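Local coordinates for putative sugar ABC transporter (Yersinia enterocolitica subsp. enterocolitica 8081, PDB 5ULB), which binds 5-Se-methyl-5-seleno-D-ribofuranose, an analogue of methylthioribose, and probably delivers such sugars to an ABC importer in the bacterial envelope, at residues R26-D31 against A151-M156; G180-D185 against G211-F216; V105-I110 against Q122-L127; D66-A71 against I79-G84. All coordinates share one frame; numbering follows the deposited sequence.

Contacts 1, 3 and 4 are buried, whereas contact 2 is partly so, its 180-185 loop reaching toward solvent. Contact 1 spans the sugar cleft, joining a loop after strand 21-26 to the start of helix 154-169, and touches all three others. Contact 2 belongs to the lobe of strand 208-211; contacts 3 and 4 meet through the neighbouring strands 102-106 and 78-82. Chemistry follows place: contact 4, about 17 Å from the chain centre, is purely aliphatic helix-on-sheet packing; contacts 1 and 2 are led by aromatic rings, some of which line the pocket; contact 3, about 9 Å from the chain centre, is polar and water-mediated. Contact 2 touches neither contact 3 nor contact 4.

Contact 1 of 4, residues R26-D31 against A151-M156; sequences RNLGSD and AGFPPM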
loop_
_atom_site.group_PDB
_atom_site.type_symbol
_atom_site.label_atom_id
_atom_site.label_comp_id
_atom_site.label_asym_id
_atom_site.label_seq_id
_atom_site.Cartn_x
_atom_site.Cartn_y
_atom_site.Cartn_z
ATOM N N ARG A 26 3.216 5.042 10.371
ATOM C CA ARG A 26 3.461 4.777 8.953
ATOM C C ARG A 26 4.541 5.758 8.481
ATOM O O ARG A 26 4.455 6.984 8.691
ATOM C CB ARG A 26 2.216 4.785 8.114
ATOM C CG ARG A 26 2.402 4.615 6.620
ATOM C CD ARG A 26 1.141 4.082 5.978
ATOM N NE ARG A 26 1.202 4.198 4.547
ATOM C CZ ARG A 26 0.782 3.272 3.665
ATOM N NH1 ARG A 26 0.623 1.978 3.996
ATOM N NH2 ARG A 26 0.766 3.603 2.406
ATOM N N ASN A 27 5.564 5.240 7.759
ATOM C CA ASN A 27 6.714 6.006 7.348
ATOM C C ASN A 27 6.567 6.733 6.024
ATOM O O ASN A 27 7.465 6.652 5.181
ATOM C CB ASN A 27 7.936 5.083 7.336
ATOM C CG ASN A 27 9.251 5.779 7.330
ATOM O OD1 ASN A 27 9.408 6.914 7.806
ATOM N ND2 ASN A 27 10.295 5.042 6.891
ATOM N N LEU A 28 5.403 7.381 5.822
ATOM C CA LEU A 28 5.094 8.106 4.632
ATOM C C LEU A 28 4.350 9.369 5.003
ATOM O O LEU A 28 4.086 9.612 6.200
ATOM C CB LEU A 28 4.312 7.245 3.597
ATOM C CG LEU A 28 5.059 6.033 3.027
ATOM C CD1 LEU A 28 4.103 5.240 2.189
ATOM C CD2 LEU A 28 6.203 6.512 2.157
ATOM N N GLY A 29 4.024 10.184 4.012
ATOM C CA GLY A 29 3.114 11.299 4.154
ATOM C C GLY A 29 1.699 10.949 3.782
ATOM O O GLY A 29 1.301 9.779 3.800
ATOM N N SER A 30 0.899 11.955 3.431
ATOM C CA SER A 30 -0.522 11.783 3.188
ATOM C C SER A 30 -0.883 11.528 1.741
ATOM O O SER A 30 -1.862 12.097 1.234
ATOM C CB SER A 30 -1.292 12.943 3.818
ATOM O OG SER A 30 -0.826 14.179 3.279
ATOM N N ASP A 31 -0.154 10.661 1.095
ATOM C CA ASP A 31 -0.525 10.199 -0.241
ATOM C C ASP A 31 -1.842 9.405 -0.174
ATOM O O ASP A 31 -2.279 8.995 0.889
ATOM C CB ASP A 31 0.604 9.346 -0.798
ATOM C CG ASP A 31 0.885 8.129 0.026
ATOM O OD1 ASP A 31 1.579 8.276 1.068
ATOM O OD2 ASP A 31 0.349 7.030 -0.288
ATOM N N ALA A 151 14.281 4.241 -3.932
ATOM C CA ALA A 151 15.030 3.186 -3.239
ATOM C C ALA A 151 14.689 3.103 -1.773
ATOM O O ALA A 151 14.266 4.051 -1.144
ATOM C CB ALA A 151 16.499 3.442 -3.389
ATOM N N GLY A 152 14.964 1.924 -1.208
ATOM C CA GLY A 152 15.111 1.780 0.205
ATOM C C GLY A 152 13.955 1.309 1.011
ATOM O O GLY A 152 14.125 1.183 2.283
ATOM N N PHE A 153 12.783 1.221 0.441
ATOM C CA PHE A 153 11.613 0.707 1.062
ATOM C C PHE A 153 11.443 -0.753 0.673
ATOM O O PHE A 153 11.636 -1.074 -0.504
ATOM C CB PHE A 153 10.388 1.499 0.661
ATOM C CG PHE A 153 10.351 2.904 1.206
ATOM C CD1 PHE A 153 10.985 3.937 0.519
ATOM C CD2 PHE A 153 9.666 3.231 2.320
ATOM C CE1 PHE A 153 10.989 5.234 1.019
ATOM C CE2 PHE A 153 9.637 4.478 2.829
ATOM C CZ PHE A 153 10.309 5.462 2.230
ATOM N N PRO A 154 10.995 -1.627 1.575
ATOM C CA PRO A 154 10.843 -3.049 1.230
ATOM C C PRO A 154 10.033 -3.353 -0.063
ATOM O O PRO A 154 10.555 -4.106 -0.936
ATOM C CB PRO A 154 10.305 -3.681 2.471
ATOM C CG PRO A 154 10.868 -2.807 3.559
ATOM C CD PRO A 154 10.869 -1.418 3.039
ATOM N N PRO A 155 8.886 -2.745 -0.249
ATOM C CA PRO A 155 8.160 -3.035 -1.481
ATOM C C PRO A 155 8.924 -2.572 -2.700
ATOM O O PRO A 155 8.825 -3.216 -3.782
ATOM C CB PRO A 155 6.865 -2.252 -1.299
ATOM C CG PRO A 155 7.160 -1.187 -0.244
ATOM C CD PRO A 155 8.045 -1.908 0.644
HETATM N N MSE A 156 9.605 -1.450 -2.584
HETATM C CA MSE A 156 10.347 -0.903 -3.715
HETATM C C MSE A 156 11.480 -1.837 -4.061
HETATM O O MSE A 156 11.776 -2.045 -5.282
HETATM C CB MSE A 156 10.835 0.496 -3.423
HETATM C CG MSE A 156 9.698 1.520 -3.340
HETATM SE SE MSE A 156 9.012 1.871 -5.063
HETATM C CE MSE A 156 7.251 2.572 -4.568
#
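The ring of F153 reaches N27 and L28 through a single corner, CE2. With CG of F153 opposite its carbonyl carbon (chi1 -69°), that corner is brought to the 26-31 loop. The carbonyl oxygen of N27 lies 3.9 Å from F153 CE2, near the ring plane, so the slightly positive C-H rim faces an oxygen that is buried here and has no hydrogen-bond partner in the model. One methyl of L28 completes the contact, with CD2 4.0 Å from F153 CE2. A flat, wholly apolar side chain suits this place, because it can offer its rim to a carbonyl and still pack against a leucine.

The N27 amide is inclined 46° to the ring, its ND2 being 4.2 Å from F153 CE2. That amide is held by three bonds of its own: OD1 pairs with the hydroxyl of S57, while ND2 serves both D61 OD1 and the backbone oxygen of Q83. A residue with both a donor and an acceptor is therefore apt here. The F153 ring, in turn, has a cation-pi partner in R85.

L28 and F153 both touch the bound sugar, as do P155 and M156, a selenomethionine. The contact thus bridges the cleft of a periplasmic binding protein, consistent with a closed, ligand-bound state. The loop links strand 21-26 to helix 32-48, N-capped by D31; opposite, F153 occupies the N-cap position of helix 154-169.

Contact 2 of 4, residues G180-D185 against G211-F216; sequences GAVSSD and GTWDAF
F216 meets the backbone of G180 and A181 while W213 meets the side chain of V182, and both contacts are made by aromatic carbons. The carbonyl oxygen of A181 approaches the F216 ring in its plane, at the edge, 3.6 Å from CE1, a position where the C-H rim is weakly attractive to oxygen. Beside it, CA of G180 comes within 3.8 Å of F216 CE1. Glycine suits this point for two reasons: its backbone angles (phi 156°, psi 143°) are ones that a residue with CB does not readily adopt, and the ring lies close to where a side chain would begin.

Apolar side-chain packing is lighter. W213 holds CG opposite its backbone N (chi1 173°), which turns the indole toward V182. V182 CG2 sits 4.1 Å from W213 CZ3, the two side chains crossing at about a right angle; the same valine also touches F153.

These loops follow the parallel strands 173-179 and 208-211 in one alpha/beta lobe of the periplasmic binding fold, and each leads into a helix, 186-200 or 214-226. Strand 143-148 runs between the two strands.

Within 211-216 the rings are covered by near neighbours: the A215 methyl lies 3.5 Å above the W213 ring plane, over its centre, and W213 CE3 stands over the rim of one face of F216. W213 also lines the sugar pocket and touches the ligand; a broad flat ring probably suits a sugar wall.

Polar bonds shape the other loop. S183 OG accepts from D185 N at 3.1 Å, an ST turn, and D185 caps helix 186-200 through OD1 to the backbone N of G188.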
loop_
_atom_site.group_PDB
_atom_site.type_symbol
_atom_site.label_atom_id
_atom_site.label_comp_id
_atom_site.label_asym_id
_atom_site.label_seq_id
_atom_site.Cartn_x
_atom_site.Cartn_y
_atom_site.Cartn_z
ATOM N N GLY A 180 12.001 9.488 -8.779
ATOM C CA GLY A 180 11.070 9.377 -7.691
ATOM C C GLY A 180 11.680 9.731 -6.340
ATOM O O GLY A 180 12.771 9.316 -6.074
ATOM N N ALA A 181 10.858 10.379 -5.488
ATOM C CA ALA A 181 11.253 10.639 -4.103
ATOM C C ALA A 181 10.015 10.706 -3.266
ATOM O O ALA A 181 8.906 11.039 -3.742
ATOM C CB ALA A 181 11.991 11.990 -4.055
ATOM N N VAL A 182 10.194 10.454 -1.970
ATOM C CA VAL A 182 9.142 10.737 -1.025
ATOM C C VAL A 182 9.289 12.185 -0.504
ATOM O O VAL A 182 10.395 12.594 -0.182
ATOM C CB VAL A 182 9.235 9.778 0.193
ATOM C CG1 VAL A 182 8.173 10.107 1.263
ATOM C CG2 VAL A 182 9.096 8.333 -0.266
ATOM N N SER A 183 8.227 12.930 -0.527
ATOM C CA SER A 183 8.175 14.320 -0.071
ATOM C C SER A 183 6.734 14.603 0.359
ATOM O O SER A 183 5.848 13.792 0.214
ATOM C CB SER A 183 8.582 15.316 -1.221
ATOM O OG SER A 183 7.549 15.451 -2.191
ATOM N N SER A 184 6.484 15.861 0.804
ATOM C CA SER A 184 5.118 16.282 1.144
ATOM C C SER A 184 4.244 16.534 -0.078
ATOM O O SER A 184 3.051 16.888 0.047
ATOM C CB SER A 184 5.153 17.488 2.051
ATOM O OG SER A 184 5.686 18.549 1.324
ATOM N N ASP A 185 4.786 16.546 -1.248
ATOM C CA ASP A 185 3.987 16.737 -2.455
ATOM C C ASP A 185 4.519 15.805 -3.568
ATOM O O ASP A 185 5.185 16.291 -4.549
ATOM C CB ASP A 185 4.087 18.205 -2.927
ATOM C CG ASP A 185 3.183 18.529 -4.119
ATOM O OD1 ASP A 185 2.324 17.628 -4.557
ATOM O OD2 ASP A 185 3.403 19.676 -4.737
ATOM N N GLY A 211 4.829 3.132 -13.295
ATOM C CA GLY A 211 4.812 3.762 -11.990
ATOM C C GLY A 211 4.614 2.719 -10.894
ATOM O O GLY A 211 3.615 2.006 -10.836
ATOM N N THR A 212 5.617 2.697 -9.947
ATOM C CA THR A 212 5.617 1.672 -8.907
ATOM C C THR A 212 4.808 2.018 -7.688
ATOM O O THR A 212 4.608 1.206 -6.836
ATOM C CB THR A 212 7.027 1.345 -8.490
ATOM O OG1 THR A 212 7.651 2.472 -7.865
ATOM C CG2 THR A 212 7.856 0.836 -9.642
ATOM N N TRP A 213 4.225 3.233 -7.697
ATOM C CA TRP A 213 3.355 3.721 -6.634
ATOM C C TRP A 213 2.420 4.728 -7.275
ATOM O O TRP A 213 2.886 5.560 -8.049
ATOM C CB TRP A 213 4.170 4.439 -5.550
ATOM C CG TRP A 213 3.512 5.162 -4.422
ATOM C CD1 TRP A 213 2.317 5.005 -3.838
ATOM C CD2 TRP A 213 4.254 6.085 -3.576
ATOM N NE1 TRP A 213 2.217 5.839 -2.692
ATOM C CE2 TRP A 213 3.400 6.485 -2.521
ATOM C CE3 TRP A 213 5.496 6.690 -3.707
ATOM C CZ2 TRP A 213 3.860 7.405 -1.559
ATOM C CZ3 TRP A 213 5.944 7.570 -2.715
ATOM C CH2 TRP A 213 5.071 7.904 -1.679
ATOM N N ASP A 214 1.148 4.671 -7.003
ATOM C CA ASP A 214 0.226 5.537 -7.734
ATOM C C ASP A 214 0.401 7.024 -7.385
ATOM O O ASP A 214 -0.019 7.871 -8.183
ATOM C CB ASP A 214 -1.239 5.156 -7.644
ATOM C CG ASP A 214 -1.888 5.195 -6.262
ATOM O OD1 ASP A 214 -1.144 5.303 -5.286
ATOM O OD2 ASP A 214 -3.174 5.123 -6.286
ATOM N N ALA A 215 1.077 7.350 -6.252
ATOM C CA ALA A 215 1.432 8.755 -6.043
ATOM C C ALA A 215 2.324 9.264 -7.120
ATOM O O ALA A 215 2.202 10.428 -7.559
ATOM C CB ALA A 215 2.087 8.909 -4.654
ATOM N N PHE A 216 3.276 8.463 -7.566
ATOM C CA PHE A 216 4.100 8.812 -8.694
ATOM C C PHE A 216 3.283 8.860 -9.977
ATOM O O PHE A 216 3.416 9.840 -10.735
ATOM C CB PHE A 216 5.259 7.798 -8.886
ATOM C CG PHE A 216 6.273 7.691 -7.773
ATOM C CD1 PHE A 216 6.691 8.784 -7.037
ATOM C CD2 PHE A 216 6.882 6.463 -7.471
ATOM C CE1 PHE A 216 7.687 8.667 -6.090
ATOM C CE2 PHE A 216 7.860 6.338 -6.532
ATOM C CZ PHE A 216 8.262 7.447 -5.849
#

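Contact 3 of 4, residues V105-I110 against Q122-L127; sequences VFDTAI and QDDASL
F106 turns the edge of its ring to the amide of Q122, with NE2 close to the ring plane and 3.8 Å from F106 CZ. The ring and amide planes are 67° apart, so the two groups are steeply inclined to each other. With CG of F106 opposite its backbone N (chi1 176°), the ring projects from the end of strand 102-106 toward the glutamine. One ring face is overlain by the carboxylate carbon of D107, 3.5 Å above the plane and offset toward the rim.

D107 and D124 face each other with D107 OD1 and D124 OD2 4.4 Å apart. Water 1 bridges them, 2.6 Å from D107 OD1 and 3.1 Å from D124 OD2; more acceptors are in reach than it has protons. It accepts from Q122 N at 2.9 Å and from Q122 NE2 at 3.0 Å. Glutamine suits the place, since its long chain lets NE2 serve both this water and O2 of the bound sugar.

Two arginines settle the acidic pair: R158 forms salt bridges to D107 OD1 and D124 OD2, and R159 to D124 OD1. D124 opens helix 124-138, capped by D123. Buried acids matched in this way would be expected to remain negatively charged. The chemistry is consistent with D107 and Q122 forming a polar pocket wall, with D124 holding the water and the arginines behind them.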
loop_
_atom_site.group_PDB
_atom_site.type_symbol
_atom_site.label_atom_id
_atom_site.label_comp_id
_atom_site.label_asym_id
_atom_site.label_seq_id
_atom_site.Cartn_x
_atom_site.Cartn_y
_atom_site.Cartn_z
ATOM N N VAL A 105 3.246 -5.770 11.310
ATOM C CA VAL A 105 3.872 -4.837 10.500
ATOM C C VAL A 105 3.517 -5.074 9.040
ATOM O O VAL A 105 3.173 -6.175 8.633
ATOM C CB VAL A 105 5.382 -4.725 10.690
ATOM C CG1 VAL A 105 5.720 -4.416 12.183
ATOM C CG2 VAL A 105 6.120 -5.960 10.215
ATOM N N PHE A 106 3.560 -3.976 8.268
ATOM C CA PHE A 106 3.263 -3.987 6.833
ATOM C C PHE A 106 4.409 -3.324 6.087
ATOM O O PHE A 106 4.842 -2.227 6.473
ATOM C CB PHE A 106 1.970 -3.284 6.537
ATOM C CG PHE A 106 1.659 -3.184 5.063
ATOM C CD1 PHE A 106 1.425 -4.334 4.277
ATOM C CD2 PHE A 106 1.671 -1.997 4.448
ATOM C CE1 PHE A 106 1.246 -4.195 2.927
ATOM C CE2 PHE A 106 1.466 -1.898 3.082
ATOM C CZ PHE A 106 1.321 -2.988 2.278
ATOM N N ASP A 107 4.948 -3.949 5.052
ATOM C CA ASP A 107 6.012 -3.378 4.233
ATOM C C ASP A 107 7.167 -2.859 5.062
ATOM O O ASP A 107 7.744 -1.811 4.694
ATOM C CB ASP A 107 5.428 -2.239 3.354
ATOM C CG ASP A 107 4.839 -2.737 2.067
ATOM O OD1 ASP A 107 4.934 -3.946 1.729
ATOM O OD2 ASP A 107 4.286 -1.814 1.332
ATOM N N THR A 108 7.540 -3.635 6.047
ATOM C CA THR A 108 8.570 -3.240 6.996
ATOM C C THR A 108 9.737 -4.196 6.934
ATOM O O THR A 108 9.555 -5.397 6.774
ATOM C CB THR A 108 7.947 -3.116 8.423
ATOM O OG1 THR A 108 7.011 -2.032 8.393
ATOM C CG2 THR A 108 8.952 -2.870 9.521
ATOM N N ALA A 109 10.950 -3.668 7.027
ATOM C CA ALA A 109 12.141 -4.476 6.951
ATOM C C ALA A 109 12.449 -5.149 8.235
ATOM O O ALA A 109 12.777 -4.483 9.225
ATOM C CB ALA A 109 13.299 -3.565 6.536
ATOM N N ILE A 110 12.350 -6.463 8.257
ATOM C CA ILE A 110 12.552 -7.288 9.423
ATOM C C ILE A 110 13.562 -8.418 9.100
ATOM O O ILE A 110 13.379 -9.116 8.144
ATOM C CB ILE A 110 11.323 -7.885 9.996
ATOM C CG1 ILE A 110 10.277 -6.771 10.343
ATOM C CG2 ILE A 110 11.613 -8.795 11.154
ATOM C CD1 ILE A 110 10.648 -5.951 11.546
ATOM N N GLN A 122 2.332 -7.100 0.300
ATOM C CA GLN A 122 1.689 -7.503 -0.932
ATOM C C GLN A 122 2.629 -8.432 -1.664
ATOM O O GLN A 122 3.775 -8.593 -1.324
ATOM C CB GLN A 122 1.330 -6.251 -1.788
ATOM C CG GLN A 122 0.396 -5.262 -1.063
ATOM C CD GLN A 122 0.380 -3.876 -1.598
ATOM O OE1 GLN A 122 -0.700 -3.395 -2.096
ATOM N NE2 GLN A 122 1.484 -3.223 -1.558
ATOM N N ASP A 123 2.113 -9.075 -2.726
ATOM C CA ASP A 123 2.963 -9.912 -3.605
ATOM C C ASP A 123 3.598 -9.004 -4.602
ATOM O O ASP A 123 3.099 -8.798 -5.711
ATOM C CB ASP A 123 2.059 -10.987 -4.284
ATOM C CG ASP A 123 2.863 -11.943 -5.130
ATOM O OD1 ASP A 123 4.074 -11.700 -5.397
ATOM O OD2 ASP A 123 2.270 -12.979 -5.512
ATOM N N ASP A 124 4.694 -8.375 -4.182
ATOM C CA ASP A 124 5.341 -7.348 -5.007
ATOM C C ASP A 124 5.826 -7.885 -6.340
ATOM O O ASP A 124 5.796 -7.144 -7.333
ATOM C CB ASP A 124 6.448 -6.688 -4.175
ATOM C CG ASP A 124 5.893 -5.825 -3.086
ATOM O OD1 ASP A 124 5.069 -4.950 -3.383
ATOM O OD2 ASP A 124 6.268 -6.096 -1.906
ATOM N N ALA A 125 6.292 -9.122 -6.374
ATOM C CA ALA A 125 6.689 -9.725 -7.696
ATOM C C ALA A 125 5.488 -9.809 -8.628
ATOM O O ALA A 125 5.614 -9.464 -9.773
ATOM C CB ALA A 125 7.318 -11.109 -7.471
ATOM N N SER A 126 4.360 -10.256 -8.115
ATOM C CA SER A 126 3.123 -10.316 -8.956
ATOM C C SER A 126 2.620 -8.886 -9.351
ATOM O O SER A 126 2.221 -8.679 -10.501
ATOM C CB SER A 126 2.052 -11.066 -8.225
ATOM O OG SER A 126 0.908 -11.147 -9.055
ATOM N N LEU A 127 2.663 -7.957 -8.426
ATOM C CA LEU A 127 2.282 -6.558 -8.771
ATOM C C LEU A 127 3.105 -6.110 -9.961
ATOM O O LEU A 127 2.583 -5.404 -10.868
ATOM C CB LEU A 127 2.488 -5.597 -7.601
ATOM C CG LEU A 127 1.585 -5.777 -6.414
ATOM C CD1 LEU A 127 2.017 -4.874 -5.254
ATOM C CD2 LEU A 127 0.132 -5.533 -6.720
HETATM O O HOH W 1 3.806 -4.754 -0.479
#

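Contact 4 of 4, residues D66-A71 against I79-G84; sequences DFVNQA and IILSQG
V68 holds CG1 opposite its backbone N (chi1 179°), which swings its other methyl, CG2, toward the strand; L81, with CG opposite the carbonyl carbon (chi1 -53°), sends CD2 back to meet it. The two methyls come to 3.7 Å, V68 CG2 against L81 CD2, and the side chains cross at about a right angle. This is helix-on-sheet packing in a beta-alpha-beta unit: strand 51-56, helix 61-73 and strand 78-82 follow in sequence, and the two parallel strands have strand 21-26 between them.

One helical turn on, A71 CB lies 3.9 Å from CD1 of I79. The pairing of small with long is apt. Alanine lets the helix backbone come close, and the extended isoleucine reaches up from the sheet to touch it. V68 and A71 are three apart along the helix, and I79 and L81 two apart along the strand, spacings that put each pair on one face of its own element. Beta-branched isoleucine also suits an extended backbone.

The same apolar layer continues outside the pair. L92 and I96 of helix 89-98 touch V68, and V93 touches L81, while A23 touches A71, and I25 on the neighbouring strand touches I79.

Past the strand's end the surroundings turn from apolar core to sugar pocket. Q83 is a pocket residue whose NE2 makes a weak hydrogen bond to O4 of the ligand. The other end of its amide is held by its neighbour: S82 OG donates to Q83 OE1 over 2.6 Å, from 43° above the carbonyl plane.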
loop_
_atom_site.group_PDB
_atom_site.type_symbol
_atom_site.label_atom_id
_atom_site.label_comp_id
_atom_site.label_asym_id
_atom_site.label_seq_id
_atom_site.Cartn_x
_atom_site.Cartn_y
_atom_site.Cartn_z
ATOM N N ASP A 66 11.049 8.154 16.466
ATOM C CA ASP A 66 10.539 8.850 17.681
ATOM C C ASP A 66 9.048 8.475 17.972
ATOM O O ASP A 66 8.690 8.229 19.125
ATOM C CB ASP A 66 10.655 10.359 17.457
ATOM C CG ASP A 66 12.069 10.863 17.452
ATOM O OD1 ASP A 66 13.017 10.159 17.922
ATOM O OD2 ASP A 66 12.162 12.060 17.017
ATOM N N PHE A 67 8.213 8.416 16.924
ATOM C CA PHE A 67 6.836 8.026 17.101
ATOM C C PHE A 67 6.703 6.636 17.679
ATOM O O PHE A 67 5.873 6.369 18.552
ATOM C CB PHE A 67 5.980 8.191 15.887
ATOM C CG PHE A 67 5.669 9.594 15.487
ATOM C CD1 PHE A 67 5.183 10.494 16.344
ATOM C CD2 PHE A 67 5.701 9.926 14.134
ATOM C CE1 PHE A 67 4.794 11.757 15.927
ATOM C CE2 PHE A 67 5.260 11.180 13.710
ATOM C CZ PHE A 67 4.837 12.102 14.622
ATOM N N VAL A 68 7.496 5.713 17.184
ATOM C CA VAL A 68 7.399 4.341 17.700
ATOM C C VAL A 68 7.873 4.209 19.132
ATOM O O VAL A 68 7.220 3.595 20.001
ATOM C CB VAL A 68 8.066 3.288 16.758
ATOM C CG1 VAL A 68 7.945 1.907 17.350
ATOM C CG2 VAL A 68 7.616 3.393 15.335
ATOM N N ASN A 69 8.988 4.873 19.414
ATOM C CA ASN A 69 9.497 4.874 20.714
ATOM C C ASN A 69 8.524 5.518 21.770
ATOM O O ASN A 69 8.315 4.996 22.874
ATOM C CB ASN A 69 10.843 5.591 20.773
ATOM C CG ASN A 69 11.985 4.707 20.232
ATOM O OD1 ASN A 69 12.003 3.480 20.484
ATOM N ND2 ASN A 69 12.969 5.305 19.642
ATOM N N GLN A 70 7.873 6.570 21.347
ATOM C CA GLN A 70 6.882 7.188 22.204
ATOM C C GLN A 70 5.675 6.275 22.428
ATOM O O GLN A 70 5.186 6.132 23.538
ATOM C CB GLN A 70 6.414 8.483 21.648
ATOM C CG GLN A 70 7.499 9.560 21.642
ATOM C CD GLN A 70 7.245 10.763 20.801
ATOM O OE1 GLN A 70 6.146 11.091 20.480
ATOM N NE2 GLN A 70 8.344 11.498 20.497
ATOM N N ALA A 71 5.251 5.561 21.343
ATOM C CA ALA A 71 4.102 4.607 21.540
ATOM C C ALA A 71 4.504 3.492 22.519
ATOM O O ALA A 71 3.692 3.056 23.314
ATOM C CB ALA A 71 3.729 4.021 20.195
ATOM N N ILE A 79 0.627 -2.184 18.456
ATOM C CA ILE A 79 1.268 -1.288 17.518
ATOM C C ILE A 79 1.223 -1.898 16.135
ATOM O O ILE A 79 1.465 -3.110 15.996
ATOM C CB ILE A 79 2.695 -0.953 17.951
ATOM C CG1 ILE A 79 2.727 -0.081 19.215
ATOM C CG2 ILE A 79 3.482 -0.263 16.816
ATOM C CD1 ILE A 79 4.050 0.192 19.845
ATOM N N ILE A 80 0.928 -1.093 15.160
ATOM C CA ILE A 80 1.071 -1.440 13.736
ATOM C C ILE A 80 2.089 -0.535 13.142
ATOM O O ILE A 80 1.958 0.690 13.247
ATOM C CB ILE A 80 -0.285 -1.355 12.989
ATOM C CG1 ILE A 80 -1.280 -2.391 13.556
ATOM C CG2 ILE A 80 -0.123 -1.582 11.477
ATOM C CD1 ILE A 80 -2.711 -2.098 13.135
ATOM N N LEU A 81 3.127 -1.089 12.433
ATOM C CA LEU A 81 4.055 -0.308 11.661
ATOM C C LEU A 81 3.830 -0.489 10.197
ATOM O O LEU A 81 3.474 -1.582 9.755
ATOM C CB LEU A 81 5.489 -0.675 11.977
ATOM C CG LEU A 81 5.966 -0.671 13.446
ATOM C CD1 LEU A 81 7.426 -0.929 13.549
ATOM C CD2 LEU A 81 5.539 0.662 14.083
ATOM N N SER A 82 4.131 0.558 9.411
ATOM C CA SER A 82 4.037 0.473 7.967
ATOM C C SER A 82 5.215 1.209 7.351
ATOM O O SER A 82 5.491 2.366 7.729
ATOM C CB SER A 82 2.702 1.044 7.543
ATOM O OG SER A 82 2.399 0.928 6.171
ATOM N N GLN A 83 5.923 0.560 6.412
ATOM C CA GLN A 83 7.052 1.116 5.735
ATOM C C GLN A 83 8.241 1.445 6.627
ATOM O O GLN A 83 9.091 2.275 6.300
ATOM C CB GLN A 83 6.719 2.327 4.820
ATOM C CG GLN A 83 5.885 1.963 3.526
ATOM C CD GLN A 83 4.471 1.829 3.742
ATOM O OE1 GLN A 83 3.945 2.400 4.700
ATOM N NE2 GLN A 83 3.782 1.062 2.910
ATOM N N GLY A 84 8.384 0.698 7.732
ATOM C CA GLY A 84 9.632 0.803 8.541
ATOM C C GLY A 84 10.811 0.283 7.766
ATOM O O GLY A 84 10.716 -0.762 7.109
#